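Local coordinates for protein excinuclease ABC, subunit A. (Deinococcus radiodurans, PDB 2VF7) that probably binds DNA and hydrolyses ATP in DNA repair, as a zinc-containing UvrA-type member of the ABC superfamily, at residues A603-L608 / L741-R746; R682-A687 / H698-D703. The protein carries 1 engineered substitution. All coordinates share one frame; numbering follows the deposited sequence.

Interaction 1 of 2, residues A603-L608 / L741-R746; sequences ATYTGL and LATELR. Engineered in segment 741-746: Arg746 (natural residue Gln).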
# COMPACT_ATOMS: atom_id res chain seq x y z
N ALA A 603 -3.12 25.53 -24.41
CA ALA A 603 -2.44 26.80 -24.70
C ALA A 603 -1.20 26.61 -25.55
O ALA A 603 -0.87 27.41 -26.42
CB ALA A 603 -2.07 27.51 -23.42
N THR A 604 -0.51 25.53 -25.26
CA THR A 604 0.79 25.28 -25.81
C THR A 604 0.72 24.26 -26.97
O THR A 604 1.56 24.29 -27.85
CB THR A 604 1.70 24.85 -24.66
OG1 THR A 604 3.03 25.25 -24.93
CG2 THR A 604 1.57 23.34 -24.34
N TYR A 605 -0.33 23.41 -26.97
CA TYR A 605 -0.57 22.43 -28.04
C TYR A 605 -1.14 23.08 -29.32
O TYR A 605 -0.89 22.61 -30.45
CB TYR A 605 -1.50 21.29 -27.56
CG TYR A 605 -1.54 20.11 -28.54
CD1 TYR A 605 -0.61 19.06 -28.44
CD2 TYR A 605 -2.46 20.07 -29.60
CE1 TYR A 605 -0.63 17.99 -29.34
CE2 TYR A 605 -2.46 19.02 -30.51
CZ TYR A 605 -1.55 17.99 -30.38
OH TYR A 605 -1.55 16.94 -31.27
N THR A 606 -1.94 24.13 -29.13
CA THR A 606 -2.51 24.88 -30.24
C THR A 606 -1.46 25.81 -30.87
O THR A 606 -1.49 26.06 -32.07
CB THR A 606 -3.73 25.69 -29.81
OG1 THR A 606 -3.37 26.51 -28.70
CG2 THR A 606 -4.86 24.79 -29.41
N GLY A 607 -0.53 26.28 -30.05
CA GLY A 607 0.58 27.11 -30.51
C GLY A 607 0.32 28.55 -30.17
O GLY A 607 1.12 29.43 -30.47
N LEU A 608 -0.82 28.81 -29.54
CA LEU A 608 -1.25 30.17 -29.24
C LEU A 608 -0.47 30.83 -28.10
O LEU A 608 -0.46 32.05 -27.99
CB LEU A 608 -2.76 30.21 -28.99
CG LEU A 608 -3.41 29.62 -27.72
CD1 LEU A 608 -3.24 30.51 -26.49
CD2 LEU A 608 -4.88 29.42 -27.98
N LEU A 741 -8.08 17.76 -33.23
CA LEU A 741 -8.92 18.08 -34.38
C LEU A 741 -8.97 19.58 -34.65
O LEU A 741 -8.84 19.99 -35.80
CB LEU A 741 -10.33 17.55 -34.17
CG LEU A 741 -11.34 17.53 -35.32
CD1 LEU A 741 -10.74 16.90 -36.57
CD2 LEU A 741 -12.62 16.79 -34.90
N ALA A 742 -9.17 20.38 -33.60
CA ALA A 742 -9.30 21.83 -33.75
C ALA A 742 -8.00 22.45 -34.23
O ALA A 742 -8.01 23.41 -35.02
CB ALA A 742 -9.76 22.46 -32.45
N THR A 743 -6.88 21.89 -33.76
CA THR A 743 -5.55 22.29 -34.20
C THR A 743 -5.40 22.07 -35.71
O THR A 743 -4.73 22.84 -36.38
CB THR A 743 -4.45 21.52 -33.43
OG1 THR A 743 -4.73 21.57 -32.02
CG2 THR A 743 -3.08 22.15 -33.66
N GLU A 744 -6.06 21.03 -36.22
CA GLU A 744 -6.05 20.72 -37.66
C GLU A 744 -7.24 21.26 -38.46
O GLU A 744 -7.32 21.03 -39.67
CB GLU A 744 -5.96 19.20 -37.87
CG GLU A 744 -4.63 18.59 -37.51
CD GLU A 744 -3.51 19.18 -38.31
OE1 GLU A 744 -3.70 19.45 -39.53
OE2 GLU A 744 -2.43 19.39 -37.73
N LEU A 745 -8.16 21.97 -37.81
CA LEU A 745 -9.38 22.43 -38.48
C LEU A 745 -9.18 23.65 -39.38
O LEU A 745 -9.64 23.66 -40.52
CB LEU A 745 -10.49 22.69 -37.46
CG LEU A 745 -11.80 21.92 -37.68
CD1 LEU A 745 -11.53 20.42 -37.77
CD2 LEU A 745 -12.82 22.21 -36.57
N ARG A 746 -8.52 24.69 -38.87
CA ARG A 746 -8.24 25.89 -39.69
C ARG A 746 -7.02 25.80 -40.63
O ARG A 746 -6.91 26.59 -41.57
CB ARG A 746 -8.18 27.16 -38.82
CG ARG A 746 -9.49 27.95 -38.78
CD ARG A 746 -9.36 29.33 -38.12
NE ARG A 746 -8.40 30.22 -38.80
CZ ARG A 746 -8.59 30.80 -39.99
NH1 ARG A 746 -9.70 30.59 -40.69
NH2 ARG A 746 -7.64 31.59 -40.49

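Interaction 2 of 2, residues R682-A687 / H698-D703; sequences RGKNIA and HDFFAD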
# COMPACT_ATOMS: atom_id res chain seq x y z
N ARG A 682 -3.15 44.03 -19.70
CA ARG A 682 -4.56 44.41 -19.60
C ARG A 682 -5.24 43.92 -18.33
O ARG A 682 -6.33 43.33 -18.38
CB ARG A 682 -5.35 43.98 -20.84
CG ARG A 682 -5.24 44.91 -22.04
CD ARG A 682 -6.40 44.62 -22.98
NE ARG A 682 -6.14 43.48 -23.85
CZ ARG A 682 -7.08 42.66 -24.33
NH1 ARG A 682 -8.35 42.83 -24.01
NH2 ARG A 682 -6.73 41.66 -25.13
N GLY A 683 -4.58 44.16 -17.19
CA GLY A 683 -5.12 43.80 -15.86
C GLY A 683 -5.18 42.32 -15.53
O GLY A 683 -5.86 41.94 -14.56
N LYS A 684 -4.49 41.48 -16.32
CA LYS A 684 -4.35 40.05 -16.07
C LYS A 684 -2.88 39.61 -15.97
O LYS A 684 -2.09 39.98 -16.83
CB LYS A 684 -5.00 39.26 -17.21
CG LYS A 684 -6.51 39.39 -17.29
CD LYS A 684 -7.15 38.12 -17.87
CE LYS A 684 -8.68 38.30 -18.00
NZ LYS A 684 -9.28 38.93 -16.78
N ASN A 685 -2.51 38.82 -14.96
CA ASN A 685 -1.14 38.26 -14.95
C ASN A 685 -1.10 37.05 -15.87
O ASN A 685 -2.10 36.76 -16.51
CB ASN A 685 -0.56 38.00 -13.54
CG ASN A 685 -1.41 37.05 -12.67
OD1 ASN A 685 -1.94 36.07 -13.16
ND2 ASN A 685 -1.53 37.37 -11.39
N ILE A 686 0.03 36.36 -16.00
CA ILE A 686 0.13 35.29 -16.99
C ILE A 686 -0.63 34.03 -16.53
O ILE A 686 -1.03 33.20 -17.36
CB ILE A 686 1.63 34.95 -17.35
CG1 ILE A 686 1.72 33.92 -18.49
CG2 ILE A 686 2.40 34.43 -16.12
CD1 ILE A 686 1.30 34.42 -19.93
N ALA A 687 -0.82 33.90 -15.22
CA ALA A 687 -1.57 32.81 -14.61
C ALA A 687 -3.05 33.14 -14.69
O ALA A 687 -3.89 32.24 -14.73
CB ALA A 687 -1.15 32.62 -13.16
N HIS A 698 -11.95 33.97 -25.32
CA HIS A 698 -12.53 34.30 -26.61
C HIS A 698 -12.94 35.77 -26.59
O HIS A 698 -12.68 36.51 -27.55
CB HIS A 698 -13.72 33.37 -26.86
CG HIS A 698 -14.47 33.63 -28.14
ND1 HIS A 698 -15.54 34.49 -28.21
CD2 HIS A 698 -14.32 33.11 -29.38
CE1 HIS A 698 -16.01 34.50 -29.45
NE2 HIS A 698 -15.29 33.67 -30.17
N ASP A 699 -13.54 36.18 -25.47
CA ASP A 699 -13.81 37.57 -25.16
C ASP A 699 -12.53 38.42 -25.09
O ASP A 699 -12.42 39.43 -25.77
CB ASP A 699 -14.50 37.67 -23.80
CG ASP A 699 -15.96 37.30 -23.86
OD1 ASP A 699 -16.78 38.20 -23.62
OD2 ASP A 699 -16.28 36.12 -24.13
N PHE A 700 -11.59 38.00 -24.26
CA PHE A 700 -10.43 38.80 -23.89
C PHE A 700 -9.46 39.07 -25.07
O PHE A 700 -8.86 40.15 -25.15
CB PHE A 700 -9.73 38.13 -22.70
CG PHE A 700 -8.63 38.95 -22.09
CD1 PHE A 700 -7.28 38.58 -22.27
CD2 PHE A 700 -8.92 40.08 -21.33
CE1 PHE A 700 -6.25 39.34 -21.71
CE2 PHE A 700 -7.90 40.82 -20.76
CZ PHE A 700 -6.56 40.46 -20.96
N PHE A 701 -9.35 38.11 -25.98
CA PHE A 701 -8.42 38.18 -27.11
C PHE A 701 -9.09 38.43 -28.45
O PHE A 701 -8.48 38.17 -29.49
CB PHE A 701 -7.65 36.87 -27.24
CG PHE A 701 -6.64 36.66 -26.16
CD1 PHE A 701 -6.79 35.60 -25.27
CD2 PHE A 701 -5.55 37.51 -26.04
CE1 PHE A 701 -5.83 35.39 -24.26
CE2 PHE A 701 -4.61 37.33 -25.05
CZ PHE A 701 -4.74 36.26 -24.16
N ALA A 702 -10.33 38.92 -28.41
CA ALA A 702 -11.12 39.23 -29.60
C ALA A 702 -10.35 39.96 -30.71
O ALA A 702 -10.57 39.71 -31.89
CB ALA A 702 -12.33 40.04 -29.20
N ASP A 703 -9.46 40.88 -30.32
CA ASP A 703 -8.75 41.71 -31.29
C ASP A 703 -7.29 41.31 -31.53
O ASP A 703 -6.55 42.03 -32.21
CB ASP A 703 -8.86 43.19 -30.88
CG ASP A 703 -10.21 43.80 -31.24
OD1 ASP A 703 -10.77 44.56 -30.41
OD2 ASP A 703 -10.71 43.51 -32.36

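Interaction 1 of 2, residues A603-L608 / L741-R746
Thr743 sets its hydroxyl against the edge of the Tyr605 ring. OG1 of Thr743 lies near the ring plane, 3.6 Å from CD2 of Tyr605 and 3.7 Å from CE2 of the same ring. The two side chains cross at about a right angle. The contact is van der Waals, with no hydrogen bond between the segments. On the backbone side, CG2 of Thr743 comes 3.9 Å from the carbonyl O of Tyr605. Thr606 adds a looser touch, its CG2 being 4.1 Å from Thr743 OG1.

The Tyr605 ring is placed by its first torsion, with CG opposite the backbone N (chi1 -168°). Both threonine hydroxyls turn back to their own helices: Thr743 OG1 bonds to Ile739 O and Thr606 OG1 to Met602 O. These bonds fix the rotation of the two side chains. Gly607 then takes a positive phi (103°) where the chain leaves helix 602-605.

This is a small surface contact, burying 125 Å². It joins helix 602-605 to the C-terminal end of helix 733-743, which begins in the LSGGE signature sequence of ABC proteins. Leu608 and Ala742 both rest on helix 705-716, while Leu741 packs on helix 766-781.

Interaction 2 of 2, residues R682-A687 / H698-D703
A cation-pi stack ties the loop before helix 686-690 to the C-terminal end of helix 694-700: Phe700, the last helical residue, sits between Arg682 and Lys684. The Arg682 guanidinium lies flat on one face of the Phe700 ring, with planes almost parallel and centres separated by 4.1 Å. CE of Lys684 covers the opposite face in a CH-pi contact, 4.0 Å from the ring centroid. CD of Lys684 lies over the same face as CE, and CG passes just beyond the CZ corner. CB of Arg682 also reaches Phe700 CZ, at 3.7 Å.

The same arginine grips the backbone. Both NH1 and NH2 of Arg682 donate to Phe700 O, at 3.0 Å and 2.6 Å. Both bonds are bent (130° at NH1, 145° at NH2), as expected when two nitrogens share one acceptor. A bend at chi3 (-82°) turns the guanidinium so that this oxygen meets its edge while the ring meets its face. NH2 also forms a salt bridge with Glu704, which probably helps to fix the group. With an alanine in place of Phe700, the guanidinium is likely to lose the ring it stacks on, and the Lys684 chain its packing surface.

Asn685, at the N-cap of helix 686-690, accepts at OD1 from Asp688 N and, weakly, from Ala687 N. Phe701 is buried against Leu615 of helix 609-617 and against helix 705-716, and Ile686 packs on helix 609-617 as well.

From the N terminus, the chain first passes residues 603-608, which run from helix 602-605 into the turn that follows. It runs on through helix 609-617 and the zinc site of Cys641, Cys644, Cys664 and Cys667. It then reaches 682-687, and interaction 2 closes a short loop at 698-703. Helix 705-716 follows. Only at 741-746 does interaction 1 close, 133 residues after it opened, so the short loop is enclosed within the long one. The two contacts have centres 18 Å apart and do not touch. Helix 705-716, between 698-703 and 741-746 in sequence, packs against side chains of both. Interaction 1 ties together two helices far apart in sequence, whereas interaction 2 is a local closure.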